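Local atomic coordinates of MutS2 protein (Thermus thermophilus, PDB entry 2ZQE), a protein that probably cleaves DNA through its Smr endonuclease domain, the part described here, and so suppresses homologous recombination. Residues 12-18 with 46-51; 34-40 with 75-81. One frame throughout, in Å; residues are numbered along the deposited sequence.

Contact 1. Residues 12-18 with 46-51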
loop_
_atom_site.group_PDB
_atom_site.type_symbol
_atom_site.label_atom_id
_atom_site.label_comp_id
_atom_site.label_asym_id
_atom_site.label_seq_id
_atom_site.Cartn_x
_atom_site.Cartn_y
_atom_site.Cartn_z
ATOM N N LEU A 12 6.617 10.218 -4.665
ATOM C CA LEU A 12 5.322 10.811 -5.016
ATOM C C LEU A 12 4.796 11.714 -3.888
ATOM O O LEU A 12 5.053 11.469 -2.723
ATOM C CB LEU A 12 4.295 9.700 -5.302
ATOM C CG LEU A 12 4.605 8.755 -6.479
ATOM C CD1 LEU A 12 3.544 7.689 -6.583
ATOM C CD2 LEU A 12 4.730 9.542 -7.788
ATOM N N THR A 13 4.033 12.749 -4.238
ATOM C CA THR A 13 3.268 13.484 -3.225
ATOM C C THR A 13 2.210 12.565 -2.622
ATOM O O THR A 13 1.908 11.521 -3.197
ATOM C CB THR A 13 2.559 14.686 -3.830
ATOM O OG1 THR A 13 1.630 14.245 -4.849
ATOM C CG2 THR A 13 3.588 15.613 -4.420
ATOM N N VAL A 14 1.629 12.962 -1.495
ATOM C CA VAL A 14 0.478 12.190 -0.942
ATOM C C VAL A 14 -0.612 11.961 -2.005
ATOM O O VAL A 14 -1.094 10.831 -2.197
ATOM C CB VAL A 14 -0.095 12.866 0.325
ATOM C CG1 VAL A 14 -1.462 12.280 0.704
ATOM C CG2 VAL A 14 0.891 12.731 1.487
ATOM N N ALA A 15 -0.979 13.023 -2.721
ATOM C CA ALA A 15 -2.047 12.903 -3.731
ATOM C C ALA A 15 -1.698 11.932 -4.860
ATOM O O ALA A 15 -2.526 11.099 -5.261
ATOM C CB ALA A 15 -2.398 14.280 -4.285
ATOM N N GLU A 16 -0.473 12.022 -5.373
ATOM C CA GLU A 16 -0.032 11.117 -6.432
ATOM C C GLU A 16 0.013 9.679 -5.903
ATOM O O GLU A 16 -0.423 8.734 -6.581
ATOM C CB GLU A 16 1.369 11.491 -6.894
ATOM C CG GLU A 16 1.480 12.727 -7.778
ATOM C CD GLU A 16 2.947 13.086 -8.016
ATOM O OE1 GLU A 16 3.673 13.208 -7.025
ATOM O OE2 GLU A 16 3.387 13.196 -9.189
ATOM N N ALA A 17 0.535 9.532 -4.691
ATOM C CA ALA A 17 0.650 8.210 -4.058
ATOM C C ALA A 17 -0.710 7.554 -3.867
ATOM O O ALA A 17 -0.888 6.374 -4.177
ATOM C CB ALA A 17 1.419 8.301 -2.720
ATOM N N LEU A 18 -1.680 8.317 -3.376
ATOM C CA LEU A 18 -3.031 7.771 -3.186
ATOM C C LEU A 18 -3.729 7.403 -4.498
ATOM O O LEU A 18 -4.436 6.396 -4.564
ATOM C CB LEU A 18 -3.895 8.733 -2.364
ATOM C CG LEU A 18 -3.556 8.757 -0.867
ATOM C CD1 LEU A 18 -4.567 9.608 -0.110
ATOM C CD2 LEU A 18 -3.489 7.389 -0.244
ATOM N N ALA A 46 4.637 10.957 5.861
ATOM C CA ALA A 46 3.399 11.487 5.277
ATOM C C ALA A 46 2.724 10.481 4.352
ATOM O O ALA A 46 1.490 10.342 4.374
ATOM C CB ALA A 46 3.673 12.812 4.543
ATOM N N LEU A 47 3.521 9.771 3.548
ATOM C CA LEU A 47 2.944 8.713 2.701
ATOM C C LEU A 47 2.358 7.570 3.516
ATOM O O LEU A 47 1.218 7.163 3.269
ATOM C CB LEU A 47 3.953 8.197 1.673
ATOM C CG LEU A 47 4.486 9.172 0.615
ATOM C CD1 LEU A 47 5.228 8.375 -0.462
ATOM C CD2 LEU A 47 3.370 9.985 -0.042
ATOM N N ARG A 48 3.125 7.049 4.478
ATOM C CA ARG A 48 2.656 5.932 5.296
ATOM C C ARG A 48 1.315 6.290 5.937
ATOM O O ARG A 48 0.355 5.515 5.859
ATOM C CB ARG A 48 3.685 5.542 6.367
ATOM C CG ARG A 48 3.207 4.409 7.289
ATOM C CD ARG A 48 4.267 4.103 8.367
ATOM N NE ARG A 48 3.776 3.099 9.316
ATOM C CZ ARG A 48 2.986 3.369 10.359
ATOM N NH1 ARG A 48 2.575 4.613 10.611
ATOM N NH2 ARG A 48 2.575 2.387 11.145
ATOM N N GLN A 49 1.257 7.447 6.595
ATOM C CA GLN A 49 0.043 7.825 7.307
ATOM C C GLN A 49 -1.155 7.975 6.387
ATOM O O GLN A 49 -2.250 7.468 6.694
ATOM C CB GLN A 49 0.256 9.105 8.110
ATOM C CG GLN A 49 -0.945 9.438 8.997
ATOM C CD GLN A 49 -0.534 10.172 10.252
ATOM O OE1 GLN A 49 0.004 11.264 10.184
ATOM N NE2 GLN A 49 -0.807 9.572 11.419
ATOM N N ALA A 50 -0.953 8.670 5.261
ATOM C CA ALA A 50 -2.047 8.926 4.327
ATOM C C ALA A 50 -2.538 7.631 3.692
ATOM O O ALA A 50 -3.740 7.408 3.559
ATOM C CB ALA A 50 -1.631 9.926 3.251
ATOM N N ILE A 51 -1.594 6.767 3.326
ATOM C CA ILE A 51 -1.934 5.463 2.754
ATOM C C ILE A 51 -2.705 4.563 3.744
ATOM O O ILE A 51 -3.748 3.975 3.391
ATOM C CB ILE A 51 -0.681 4.758 2.224
ATOM C CG1 ILE A 51 -0.165 5.501 1.001
ATOM C CG2 ILE A 51 -0.994 3.270 1.896
ATOM C CD1 ILE A 51 1.264 5.125 0.602
#
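Two helices that begin near each other pack here through their first turns. The short axes of 14-18 and 46-51 approach to 9.8 Å and run in broadly the same direction, crossing at -50°. The backbones are closest at Val14 and Leu47, whose CA atoms lie 5.6 Å apart, and one turn later Leu18 CA and Ile51 CA are still within 6.5 Å. No hydrogen bond links the segments; the joint is made by small and branched apolar side chains. Leu47 is the main knob: its CD2 stands 3.5 Å from Leu12 O, 3.7 Å from Val14 N and 3.7 Å from Ala17 CB, so one methyl group plugs the hollow between the entrance to helix 14-30 and its first turn. That entrance is itself well formed. Thr13 is the N-cap and pairs with Glu16 in a capping box, in which Glu16 N donates to Thr13 OG1 (3.1 Å) and Thr13 N to Glu16 OE1 (2.8 Å), satisfying amides at the helix start. Both helices belong to the alpha/beta Smr domain and lie on the same side of its mixed sheet, each following a strand of it. In return, Val14 spreads its two methyls over the other helix, CG2 reaching Ala46 CB at 4.1 Å and CG1 reaching Ala50 CB at 3.5 Å. The bare methyl of Ala50, pointing at helix 14-18, permits this close fit. Further along, Leu18 CD2 settles 3.9 Å from Ile51 CA and 4.0 Å from Ile51 CG1, while Arg48, turned from this interface, forms a salt bridge with Asp66.

Contact 2. Residues 34-40 with 75-81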
loop_
_atom_site.group_PDB
_atom_site.type_symbol
_atom_site.label_atom_id
_atom_site.label_comp_id
_atom_site.label_asym_id
_atom_site.label_seq_id
_atom_site.Cartn_x
_atom_site.Cartn_y
_atom_site.Cartn_z
ATOM N N SER A 34 -3.794 -12.054 -3.798
ATOM C CA SER A 34 -4.200 -12.056 -2.403
ATOM C C SER A 34 -3.497 -10.969 -1.602
ATOM O O SER A 34 -3.982 -10.584 -0.538
ATOM C CB SER A 34 -3.910 -13.417 -1.768
ATOM O OG SER A 34 -2.514 -13.649 -1.752
ATOM N N THR A 35 -2.343 -10.516 -2.093
ATOM C CA THR A 35 -1.481 -9.606 -1.336
ATOM C C THR A 35 -0.857 -8.576 -2.268
ATOM O O THR A 35 -0.574 -8.888 -3.432
ATOM C CB THR A 35 -0.359 -10.378 -0.608
ATOM O OG1 THR A 35 -0.928 -11.498 0.090
ATOM C CG2 THR A 35 0.356 -9.487 0.410
ATOM N N LEU A 36 -0.612 -7.380 -1.728
ATOM C CA LEU A 36 0.035 -6.295 -2.450
ATOM C C LEU A 36 0.933 -5.526 -1.495
ATOM O O LEU A 36 0.508 -5.142 -0.404
ATOM C CB LEU A 36 -1.027 -5.353 -3.028
ATOM C CG LEU A 36 -0.559 -4.051 -3.670
ATOM C CD1 LEU A 36 0.304 -4.290 -4.899
ATOM C CD2 LEU A 36 -1.775 -3.209 -3.999
ATOM N N ARG A 37 2.174 -5.299 -1.909
ATOM C CA ARG A 37 3.107 -4.498 -1.102
ATOM C C ARG A 37 3.178 -3.072 -1.619
ATOM O O ARG A 37 3.357 -2.845 -2.805
ATOM C CB ARG A 37 4.504 -5.116 -1.105
ATOM C CG ARG A 37 4.617 -6.374 -0.256
ATOM C CD ARG A 37 5.907 -7.138 -0.582
ATOM N NE ARG A 37 7.123 -6.330 -0.402
ATOM C CZ ARG A 37 7.773 -6.143 0.749
ATOM N NH1 ARG A 37 7.342 -6.685 1.881
ATOM N NH2 ARG A 37 8.857 -5.381 0.764
ATOM N N LEU A 38 3.014 -2.113 -0.709
ATOM C CA LEU A 38 3.123 -0.703 -1.043
ATOM C C LEU A 38 4.412 -0.145 -0.457
ATOM O O LEU A 38 4.526 0.078 0.742
ATOM C CB LEU A 38 1.894 0.060 -0.508
ATOM C CG LEU A 38 0.556 -0.522 -0.961
ATOM C CD1 LEU A 38 -0.586 0.214 -0.240
ATOM C CD2 LEU A 38 0.379 -0.435 -2.471
ATOM N N LEU A 39 5.404 0.044 -1.319
ATOM C CA LEU A 39 6.685 0.599 -0.898
ATOM C C LEU A 39 6.611 2.120 -0.949
ATOM O O LEU A 39 6.726 2.722 -2.027
ATOM C CB LEU A 39 7.787 0.061 -1.825
ATOM C CG LEU A 39 9.200 0.632 -1.697
ATOM C CD1 LEU A 39 9.686 0.509 -0.263
ATOM C CD2 LEU A 39 10.145 -0.071 -2.687
ATOM N N HIS A 40 6.402 2.741 0.213
ATOM C CA HIS A 40 6.279 4.211 0.277
ATOM C C HIS A 40 7.441 4.884 0.975
ATOM O O HIS A 40 7.566 6.113 0.953
ATOM C CB HIS A 40 4.987 4.629 0.982
ATOM C CG HIS A 40 4.646 3.791 2.175
ATOM N ND1 HIS A 40 5.389 3.803 3.335
ATOM C CD2 HIS A 40 3.626 2.933 2.390
ATOM C CE1 HIS A 40 4.839 2.987 4.216
ATOM N NE2 HIS A 40 3.774 2.434 3.663
ATOM N N GLY A 75 8.465 1.251 6.142
ATOM C CA GLY A 75 8.533 1.806 4.786
ATOM C C GLY A 75 7.693 1.035 3.767
ATOM O O GLY A 75 7.566 1.438 2.597
ATOM N N VAL A 76 7.123 -0.089 4.199
ATOM C CA VAL A 76 6.261 -0.867 3.310
ATOM C C VAL A 76 4.980 -1.214 4.045
ATOM O O VAL A 76 5.022 -1.679 5.183
ATOM C CB VAL A 76 6.949 -2.162 2.817
ATOM C CG1 VAL A 76 5.969 -3.036 2.010
ATOM C CG2 VAL A 76 8.193 -1.819 1.964
ATOM N N THR A 77 3.847 -0.972 3.389
ATOM C CA THR A 77 2.564 -1.445 3.906
ATOM C C THR A 77 2.159 -2.674 3.112
ATOM O O THR A 77 2.059 -2.645 1.880
ATOM C CB THR A 77 1.450 -0.374 3.802
ATOM O OG1 THR A 77 1.790 0.747 4.613
ATOM C CG2 THR A 77 0.127 -0.958 4.308
ATOM N N VAL A 78 1.929 -3.765 3.837
ATOM C CA VAL A 78 1.540 -5.026 3.226
ATOM C C VAL A 78 0.029 -5.171 3.329
ATOM O O VAL A 78 -0.519 -5.185 4.423
ATOM C CB VAL A 78 2.238 -6.202 3.948
ATOM C CG1 VAL A 78 1.915 -7.526 3.259
ATOM C CG2 VAL A 78 3.744 -5.968 3.968
ATOM N N VAL A 79 -0.615 -5.275 2.170
ATOM C CA VAL A 79 -2.078 -5.291 2.076
ATOM C C VAL A 79 -2.584 -6.691 1.739
ATOM O O VAL A 79 -2.152 -7.298 0.753
ATOM C CB VAL A 79 -2.580 -4.280 0.992
ATOM C CG1 VAL A 79 -4.101 -4.226 0.955
ATOM C CG2 VAL A 79 -2.005 -2.851 1.231
ATOM N N ALA A 80 -3.492 -7.194 2.572
ATOM C CA ALA A 80 -4.247 -8.402 2.265
ATOM C C ALA A 80 -5.526 -7.984 1.562
ATOM O O ALA A 80 -6.346 -7.248 2.122
ATOM C CB ALA A 80 -4.574 -9.162 3.527
ATOM N N LEU A 81 -5.718 -8.487 0.352
ATOM C CA LEU A 81 -6.848 -8.088 -0.471
ATOM C C LEU A 81 -8.065 -8.968 -0.235
ATOM O O LEU A 81 -7.936 -10.163 0.057
ATOM C CB LEU A 81 -6.440 -8.151 -1.947
ATOM C CG LEU A 81 -5.238 -7.261 -2.304
ATOM C CD1 LEU A 81 -4.567 -7.707 -3.582
ATOM C CD2 LEU A 81 -5.687 -5.809 -2.386
HETATM O O HOH W 1 -5.704 -11.978 1.476
#
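Antiparallel pairing brings strands 35-39 and 76-81 to 4.6 Å between axes, and relief on each face follows from the alternation of side chains. On the face of Leu36, Leu38, Thr77 and Val79, Leu38 CD1 leans diagonally onto Val79 CG2 at 3.7 Å, filling the notch beside the direct Leu36-Val79 pair; beyond it Leu81 CD1 closes in on Leu36 CB at 4.3 Å. The ring of His40 folds back over Gly75 and Val76, with Gly75 O and Val76 CA over one ring face, and its NE2 shares a 2.8 Å hydrogen bond with Thr77 OG1. On the other face, the Arg37 guanidinium lies over Val76, its CZ 3.8 Å from Val76 CG1, while its NE forms a salt bridge with Glu6; Leu39 CD1 meets Val76 CG2 at 3.6 Å. Leu36 and Val79 exchange two backbone bonds, Leu36 N to Val79 O (2.9 Å) and Val79 N to Leu36 O (2.8 Å). In the four-stranded mixed sheet these are the inner strands: 6-8 runs parallel beside 35-39, and 61-66 antiparallel beside 76-81, while helix 14-30 packs on Leu36 and Leu81, and helix 46-57 on Leu38, His40 and Thr77.

Overall arrangement
The pair illustrates how an alpha/beta domain divides its labour between layers. Contact 2, centred about 4 Å from the centre of the chain, joins the two inner strands by backbone hydrogen bonds and is the more buried of the two, with over half of its touching residues buried; contact 1, centred about 10 Å out, joins the starts of two helices by apolar packing alone and is partly open to solvent. Their centres lie about 14 Å apart, yet the layers meet directly: Ile51 CG2 rests 3.8 Å from Leu38 CD1, and His40 touches Leu47, Arg48 and Ile51. Contact 1 thus brings together the helices that precede and follow, along the chain, a strand held by contact 2.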